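Beta-lactamase (Sphaerobacter thermophilus, PDB 4EWF) probably hydrolyses the ring of beta-lactams with water, giving substituted beta-amino acids, as expected of a class A beta-lactamase. Local coordinates at residues M59-Y63 / A187-L192; A162-A168 / V238-F242; R200-V205 / V224-I230. All coordinates share one frame; numbering follows the deposited sequence.

Contact 1 (M59-Y63 / A187-L192); sequences MIAVY and AMLAML
Helix-to-helix packing inside the helical part of a class A beta-lactamase fold brings Met59, Ile60 and Tyr63 of helix 55-67 against Met188 and Met191 of helix 182-192. The short segments run roughly antiparallel, 145° between their directions, and their axes come no nearer than 11.2 Å. Long side chains bridge that separation, and Met188 is the central one. It carries selenium in place of sulfur, as do Met59 and Met191, all three being selenomethionines. The CG methylene of Met188 lies over one face of the Tyr63 ring, displaced toward the rim, in a CH-pi contact that puts CG 3.8 Å from the ring centroid. Its SE sits obliquely to the same ring, a Met-aromatic contact at 4.6 Å from the centroid. Met188 runs straight through chi2 and then bends at SE (chi3 -79°), and this selenium also presses on Ile60, 3.6 Å from CG1, the two side chains crossing nearly at right angles. Met59 slides past Met188 in the opposite direction; its SE lies 3.7 Å from Met188 CG and 3.9 Å from Met191 CB. With CG anti to the backbone N and an extended chi2, Met59 carries that selenium across to the other helix, while the turn at chi3 (59°) sets CE against Met188 CB, with Leu192 a little farther. Farther along, Ala187 CB touches Tyr63 CE1 obliquely, and Met191 CE comes within 3.6 Å of Tyr63 OH. Leu174 of helix 164-175 and Val106 of helix 102-111 add further apolar cover. No hydrogen bond or charge pair crosses; between these segments the packing rests on dispersion and shape, with the methionine chalcogen (selenium here, sulfur in ordinary methionine) and methylene groups laid against an aromatic ring.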
# COMPACT_ATOMS: atom_id res chain seq x y z
N MSE A 59 -3.18 9.37 1.81
CA MSE A 59 -2.15 10.26 1.27
C MSE A 59 -2.69 11.04 0.07
O MSE A 59 -2.45 12.24 -0.07
CB MSE A 59 -0.92 9.46 0.85
CG MSE A 59 0.17 10.30 0.18
SE MSE A 59 1.72 9.20 -0.28
CE MSE A 59 0.91 7.91 -1.43
N ILE A 60 -3.42 10.36 -0.80
CA ILE A 60 -3.97 11.03 -1.97
C ILE A 60 -4.90 12.16 -1.54
O ILE A 60 -4.87 13.25 -2.11
CB ILE A 60 -4.68 10.03 -2.93
CG1 ILE A 60 -3.66 9.03 -3.47
CG2 ILE A 60 -5.35 10.79 -4.07
CD1 ILE A 60 -4.27 7.80 -4.22
N ALA A 61 -5.71 11.91 -0.52
CA ALA A 61 -6.64 12.94 -0.04
C ALA A 61 -5.85 14.15 0.44
O ALA A 61 -6.24 15.29 0.20
CB ALA A 61 -7.54 12.41 1.06
N VAL A 62 -4.75 13.89 1.13
CA VAL A 62 -3.89 14.97 1.61
C VAL A 62 -3.33 15.81 0.46
O VAL A 62 -3.46 17.04 0.46
CB VAL A 62 -2.74 14.42 2.47
CG1 VAL A 62 -1.75 15.52 2.79
CG2 VAL A 62 -3.29 13.79 3.75
N TYR A 63 -2.73 15.18 -0.54
CA TYR A 63 -2.16 15.94 -1.64
C TYR A 63 -3.21 16.69 -2.47
O TYR A 63 -2.93 17.76 -3.01
CB TYR A 63 -1.25 15.09 -2.54
CG TYR A 63 0.11 14.84 -1.90
CD1 TYR A 63 1.21 15.63 -2.23
CD2 TYR A 63 0.27 13.85 -0.94
CE1 TYR A 63 2.44 15.42 -1.64
CE2 TYR A 63 1.50 13.63 -0.33
CZ TYR A 63 2.59 14.42 -0.69
OH TYR A 63 3.82 14.22 -0.09
N ALA A 187 5.35 13.41 -6.34
CA ALA A 187 5.74 13.43 -4.92
C ALA A 187 5.25 12.20 -4.15
O ALA A 187 5.91 11.73 -3.22
CB ALA A 187 5.26 14.71 -4.24
N MSE A 188 4.07 11.69 -4.50
CA MSE A 188 3.52 10.55 -3.78
C MSE A 188 4.27 9.27 -4.11
O MSE A 188 4.49 8.43 -3.24
CB MSE A 188 2.02 10.40 -4.01
CG MSE A 188 1.21 11.41 -3.22
SE MSE A 188 -0.70 11.14 -3.42
CE MSE A 188 -0.96 11.96 -5.14
N LEU A 189 4.66 9.13 -5.38
CA LEU A 189 5.44 7.97 -5.81
C LEU A 189 6.80 7.97 -5.12
O LEU A 189 7.32 6.92 -4.73
CB LEU A 189 5.60 7.97 -7.33
CG LEU A 189 4.32 7.63 -8.11
CD1 LEU A 189 4.49 7.96 -9.59
CD2 LEU A 189 3.95 6.17 -7.92
N ALA A 190 7.40 9.15 -4.99
CA ALA A 190 8.62 9.29 -4.22
C ALA A 190 8.43 8.91 -2.73
O ALA A 190 9.34 8.38 -2.10
CB ALA A 190 9.21 10.71 -4.37
N MSE A 191 7.25 9.19 -2.16
CA MSE A 191 6.98 8.76 -0.78
C MSE A 191 6.96 7.23 -0.69
O MSE A 191 7.57 6.65 0.20
CB MSE A 191 5.64 9.29 -0.27
CG MSE A 191 5.65 10.73 0.16
SE MSE A 191 6.80 11.02 1.74
CE MSE A 191 6.63 12.97 1.84
N LEU A 192 6.24 6.59 -1.61
CA LEU A 192 6.17 5.13 -1.63
C LEU A 192 7.56 4.50 -1.76
O LEU A 192 7.81 3.43 -1.22
CB LEU A 192 5.24 4.62 -2.74
CG LEU A 192 3.77 4.96 -2.47
CD1 LEU A 192 2.93 4.71 -3.71
CD2 LEU A 192 3.24 4.15 -1.27

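Contact 2 (A162-A168 / V238-F242); sequences ATPDDYA and VVAVF
Ala162 begins the contact by setting its CB 3.6 Å from CE1 of Phe242, whose ring meets Ala162, Pro164 and Tyr167 in turn. Thr163 turns its side chain away from the strand and serves instead as N-cap of the helix that follows: its OG1 accepts from Asp166 N at 3.0 Å, a nearly straight bond of 159°. Pro164 opens the helix and lies beside Phe242, CG 4.0 Å from CD2, the two side chains crossing at a slant. The carbonyl oxygen of Pro164 takes the routine helical bond from Ala168 N and also rests 3.5 Å from Ala240 CB, where the small alanine lets the first helical turn come close to the strand. At Tyr167 the packing becomes aromatic. The edge of the Phe242 ring is directed at the face of the tyrosine in an offset edge-to-face pair, with centroids 5.8 Å apart and planes at 65°. Phe242 CZ is the leading atom, 4.0 Å from Tyr167 CG. The phenylalanine achieves this with CG anti to its own carbonyl carbon (chi1 -69°), its CB already directed at the helix. Ala168 ends the walk with CB 4.2 Å from Val238 CG1. The start of helix 164-175 lies against one face of the antiparallel sheet, its direction roughly opposed to that of 238-242. Thr31 on the adjacent strand 27-33 touches Pro164 and Ala168, whereas Val227 on the other neighbour, strand 223-232, meets both Tyr167 and Phe242.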
# COMPACT_ATOMS: atom_id res chain seq x y z
N ALA A 162 -10.50 -3.85 1.60
CA ALA A 162 -9.81 -3.62 0.34
C ALA A 162 -10.06 -4.78 -0.61
O ALA A 162 -10.38 -5.89 -0.16
CB ALA A 162 -8.32 -3.50 0.59
N THR A 163 -9.88 -4.55 -1.90
CA THR A 163 -9.71 -5.67 -2.83
C THR A 163 -8.43 -5.43 -3.60
O THR A 163 -8.02 -4.30 -3.78
CB THR A 163 -10.88 -5.83 -3.85
OG1 THR A 163 -10.86 -4.73 -4.76
CG2 THR A 163 -12.21 -5.87 -3.14
N PRO A 164 -7.78 -6.52 -4.04
CA PRO A 164 -6.57 -6.34 -4.86
C PRO A 164 -6.88 -5.50 -6.11
O PRO A 164 -6.11 -4.60 -6.44
CB PRO A 164 -6.18 -7.79 -5.23
CG PRO A 164 -6.83 -8.66 -4.16
CD PRO A 164 -8.13 -7.94 -3.83
N ASP A 165 -8.01 -5.77 -6.78
CA ASP A 165 -8.42 -4.98 -7.95
C ASP A 165 -8.43 -3.48 -7.66
O ASP A 165 -7.91 -2.68 -8.45
CB ASP A 165 -9.83 -5.36 -8.43
CG ASP A 165 -9.86 -6.65 -9.23
OD1 ASP A 165 -8.79 -7.19 -9.59
OD2 ASP A 165 -10.98 -7.13 -9.51
N ASP A 166 -9.06 -3.10 -6.55
CA ASP A 166 -9.18 -1.70 -6.19
C ASP A 166 -7.81 -1.06 -5.94
O ASP A 166 -7.56 0.07 -6.35
CB ASP A 166 -10.04 -1.53 -4.93
CG ASP A 166 -11.54 -1.64 -5.22
OD1 ASP A 166 -11.90 -1.93 -6.39
OD2 ASP A 166 -12.34 -1.47 -4.28
N TYR A 167 -6.93 -1.77 -5.25
CA TYR A 167 -5.63 -1.20 -4.91
C TYR A 167 -4.68 -1.14 -6.11
O TYR A 167 -3.80 -0.27 -6.17
CB TYR A 167 -5.02 -1.85 -3.65
CG TYR A 167 -5.58 -1.13 -2.45
CD1 TYR A 167 -4.85 -0.13 -1.83
CD2 TYR A 167 -6.89 -1.36 -2.01
CE1 TYR A 167 -5.37 0.59 -0.77
CE2 TYR A 167 -7.43 -0.63 -0.94
CZ TYR A 167 -6.65 0.35 -0.33
OH TYR A 167 -7.13 1.09 0.73
N ALA A 168 -4.89 -2.01 -7.09
CA ALA A 168 -4.16 -1.89 -8.33
C ALA A 168 -4.61 -0.61 -9.07
O ALA A 168 -3.77 0.13 -9.60
CB ALA A 168 -4.33 -3.14 -9.20
N VAL A 238 2.68 -3.29 -11.82
CA VAL A 238 1.83 -2.93 -10.68
C VAL A 238 1.48 -4.18 -9.88
O VAL A 238 1.05 -5.17 -10.46
CB VAL A 238 0.53 -2.21 -11.11
CG1 VAL A 238 -0.38 -1.98 -9.92
CG2 VAL A 238 0.87 -0.89 -11.82
N VAL A 239 1.66 -4.13 -8.57
CA VAL A 239 1.46 -5.29 -7.72
C VAL A 239 0.59 -4.99 -6.49
O VAL A 239 0.96 -4.18 -5.64
CB VAL A 239 2.81 -5.86 -7.24
CG1 VAL A 239 2.60 -7.04 -6.27
CG2 VAL A 239 3.66 -6.25 -8.45
N ALA A 240 -0.56 -5.64 -6.40
CA ALA A 240 -1.39 -5.53 -5.21
C ALA A 240 -1.68 -6.94 -4.68
O ALA A 240 -2.44 -7.70 -5.27
CB ALA A 240 -2.69 -4.77 -5.53
N VAL A 241 -1.03 -7.31 -3.58
CA VAL A 241 -1.21 -8.64 -3.02
C VAL A 241 -1.68 -8.54 -1.58
O VAL A 241 -1.07 -7.83 -0.78
CB VAL A 241 0.10 -9.44 -3.08
CG1 VAL A 241 -0.08 -10.82 -2.43
CG2 VAL A 241 0.53 -9.59 -4.53
N PHE A 242 -2.78 -9.22 -1.28
CA PHE A 242 -3.31 -9.31 0.07
C PHE A 242 -3.25 -10.76 0.52
O PHE A 242 -3.54 -11.66 -0.27
CB PHE A 242 -4.76 -8.79 0.10
CG PHE A 242 -4.84 -7.30 -0.12
CD1 PHE A 242 -5.06 -6.44 0.94
CD2 PHE A 242 -4.62 -6.76 -1.38
CE1 PHE A 242 -5.12 -5.05 0.75
CE2 PHE A 242 -4.66 -5.37 -1.59
CZ PHE A 242 -4.91 -4.52 -0.51

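Contact 3 (R200-V205 / V224-I230); sequences RIGRYV and VNDVGFI
Arg200 reaches from a turn along strand 223-232, beginning with a CB that lies 3.2 Å from OD2 of Asp226. With CG set beside the backbone N (chi1 -52°) and the chain extended from there to NE, the side chain carries CD past the Asn225 carbonyl and on to Val224. NE leaves the pair to form a salt bridge with Glu253 of helix 249-266. CZ sits 3.6 Å from Val224 CG1, which covers one face of the guanidinium, off-centre. At the end of the chain NH1 donates to Asn225 O at 2.9 Å, a bent bond (146°) with the oxygen only 3° out of the guanidinium plane, while NH2 bonds to Ser219 OG. A sulfate ion, probably from the crystallisation liquor, lies about 4 Å from this side chain. The segment 200-205 is a pair of overlapping type I turns, Arg200 to Arg203 and Gly202 to Val205, laid across one face of the antiparallel sheet typical of class A beta-lactamases. Asp226 holds the first turn. Its OD2 accepts Ile201 N at 2.9 Å through the anti lone pair and also accepts from a water that in turn takes the N-H groups of Arg200 and Gly202; OD1 is bonded to Ser215 OG on the adjoining strand. Beyond the carboxylate the contact turns apolar. Ile201 CD1 packs against the bare backbone at Gly228, 3.3 Å from its N, and the Ile201 and Ile230 side chains pass each other in opposite directions, CG2 beside CD1. Val205 and Ile230 meet tip to tip, CG2 to CD1 at 3.5 Å.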
# COMPACT_ATOMS: atom_id res chain seq x y z
N ARG A 200 8.79 -7.70 1.16
CA ARG A 200 7.62 -8.17 0.42
C ARG A 200 7.77 -7.87 -1.08
O ARG A 200 8.56 -8.53 -1.76
CB ARG A 200 6.33 -7.61 1.04
CG ARG A 200 6.27 -7.88 2.56
CD ARG A 200 5.03 -7.34 3.27
NE ARG A 200 5.22 -7.37 4.72
CZ ARG A 200 4.32 -6.99 5.62
NH1 ARG A 200 3.12 -6.55 5.23
NH2 ARG A 200 4.61 -7.06 6.91
N ILE A 201 7.04 -6.88 -1.59
CA ILE A 201 7.22 -6.51 -2.99
C ILE A 201 8.69 -6.22 -3.26
O ILE A 201 9.25 -6.58 -4.31
CB ILE A 201 6.35 -5.29 -3.37
CG1 ILE A 201 4.89 -5.71 -3.49
CG2 ILE A 201 6.85 -4.65 -4.66
CD1 ILE A 201 3.91 -4.55 -3.56
N GLY A 202 9.35 -5.59 -2.30
CA GLY A 202 10.72 -5.15 -2.54
C GLY A 202 11.78 -6.24 -2.56
O GLY A 202 12.93 -6.00 -2.93
N ARG A 203 11.41 -7.45 -2.16
CA ARG A 203 12.44 -8.44 -1.88
C ARG A 203 13.32 -8.81 -3.07
O ARG A 203 14.56 -8.87 -2.97
CB ARG A 203 11.84 -9.69 -1.26
CG ARG A 203 12.94 -10.66 -0.87
CD ARG A 203 12.39 -11.79 -0.04
NE ARG A 203 13.31 -12.92 -0.05
CZ ARG A 203 13.09 -14.05 0.62
NH1 ARG A 203 13.98 -15.04 0.55
NH2 ARG A 203 11.98 -14.17 1.36
N TYR A 204 12.70 -9.05 -4.21
CA TYR A 204 13.47 -9.49 -5.36
C TYR A 204 13.59 -8.40 -6.43
O TYR A 204 13.73 -8.69 -7.62
CB TYR A 204 12.88 -10.78 -5.92
CG TYR A 204 12.97 -11.94 -4.94
CD1 TYR A 204 14.17 -12.59 -4.72
CD2 TYR A 204 11.85 -12.38 -4.25
CE1 TYR A 204 14.26 -13.64 -3.83
CE2 TYR A 204 11.93 -13.43 -3.36
CZ TYR A 204 13.14 -14.06 -3.16
OH TYR A 204 13.22 -15.11 -2.28
N VAL A 205 13.48 -7.14 -6.01
CA VAL A 205 13.75 -6.06 -6.95
C VAL A 205 15.26 -5.98 -7.11
O VAL A 205 15.98 -5.86 -6.13
CB VAL A 205 13.22 -4.70 -6.47
CG1 VAL A 205 13.63 -3.62 -7.46
CG2 VAL A 205 11.71 -4.74 -6.31
N VAL A 224 -1.20 -10.12 6.04
CA VAL A 224 0.04 -9.58 5.47
C VAL A 224 -0.20 -9.11 4.03
O VAL A 224 -0.51 -9.91 3.14
CB VAL A 224 1.19 -10.63 5.54
CG1 VAL A 224 2.52 -10.05 4.98
CG2 VAL A 224 1.38 -11.13 6.98
N ASN A 225 -0.10 -7.79 3.82
CA ASN A 225 -0.39 -7.19 2.51
C ASN A 225 0.78 -6.33 2.04
O ASN A 225 1.58 -5.86 2.86
CB ASN A 225 -1.64 -6.28 2.56
CG ASN A 225 -2.83 -6.91 3.27
OD1 ASN A 225 -3.06 -8.11 3.19
ND2 ASN A 225 -3.62 -6.07 3.95
N ASP A 226 0.87 -6.10 0.73
CA ASP A 226 1.78 -5.09 0.17
C ASP A 226 1.21 -4.61 -1.17
O ASP A 226 0.76 -5.41 -1.99
CB ASP A 226 3.20 -5.64 0.02
CG ASP A 226 4.27 -4.54 0.02
OD1 ASP A 226 3.95 -3.36 0.30
OD2 ASP A 226 5.45 -4.86 -0.27
N VAL A 227 1.21 -3.30 -1.38
CA VAL A 227 0.63 -2.73 -2.58
C VAL A 227 1.61 -1.73 -3.15
O VAL A 227 2.02 -0.81 -2.46
CB VAL A 227 -0.69 -1.97 -2.27
CG1 VAL A 227 -1.14 -1.15 -3.50
CG2 VAL A 227 -1.78 -2.94 -1.80
N GLY A 228 2.03 -1.91 -4.40
CA GLY A 228 3.00 -0.97 -4.94
C GLY A 228 3.38 -1.17 -6.39
O GLY A 228 2.61 -1.73 -7.17
N PHE A 229 4.57 -0.70 -6.75
CA PHE A 229 5.00 -0.76 -8.13
C PHE A 229 6.49 -1.05 -8.21
O PHE A 229 7.25 -0.77 -7.29
CB PHE A 229 4.72 0.58 -8.82
CG PHE A 229 5.56 1.70 -8.29
CD1 PHE A 229 6.76 2.04 -8.91
CD2 PHE A 229 5.18 2.39 -7.14
CE1 PHE A 229 7.54 3.08 -8.41
CE2 PHE A 229 5.96 3.43 -6.64
CZ PHE A 229 7.15 3.76 -7.26
N ILE A 230 6.89 -1.61 -9.34
CA ILE A 230 8.31 -1.76 -9.65
C ILE A 230 8.56 -1.23 -11.05
O ILE A 230 7.90 -1.64 -12.01
CB ILE A 230 8.76 -3.22 -9.54
CG1 ILE A 230 8.58 -3.73 -8.11
CG2 ILE A 230 10.22 -3.35 -9.96
CD1 ILE A 230 8.64 -5.21 -8.01
O HOH W 1 8.39 -4.90 0.50

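In the fold
All three contacts are buried, but their chemistry follows their places. Contact 1 joins two helices through side-chain packing with no hydrogen bond between the segments; contact 2 lays a helix start on the sheet, apolar with an aromatic pair; contact 3 fastens a loop to the sheet with hydrogen bonds, a carboxylate and a water beside an apolar patch. Contacts 2 and 3 share that sheet: strands 235-244 and 223-232 are neighbours, linked by probable backbone bonds such as Val241 O to Asp226 N, and contact 3 is nested within the loop that contact 2 closes. Contact 1 touches contact 3 where Leu189 and Leu192 pack on Phe229, whereas it stays about 8 Å from contact 2 at the nearest atoms.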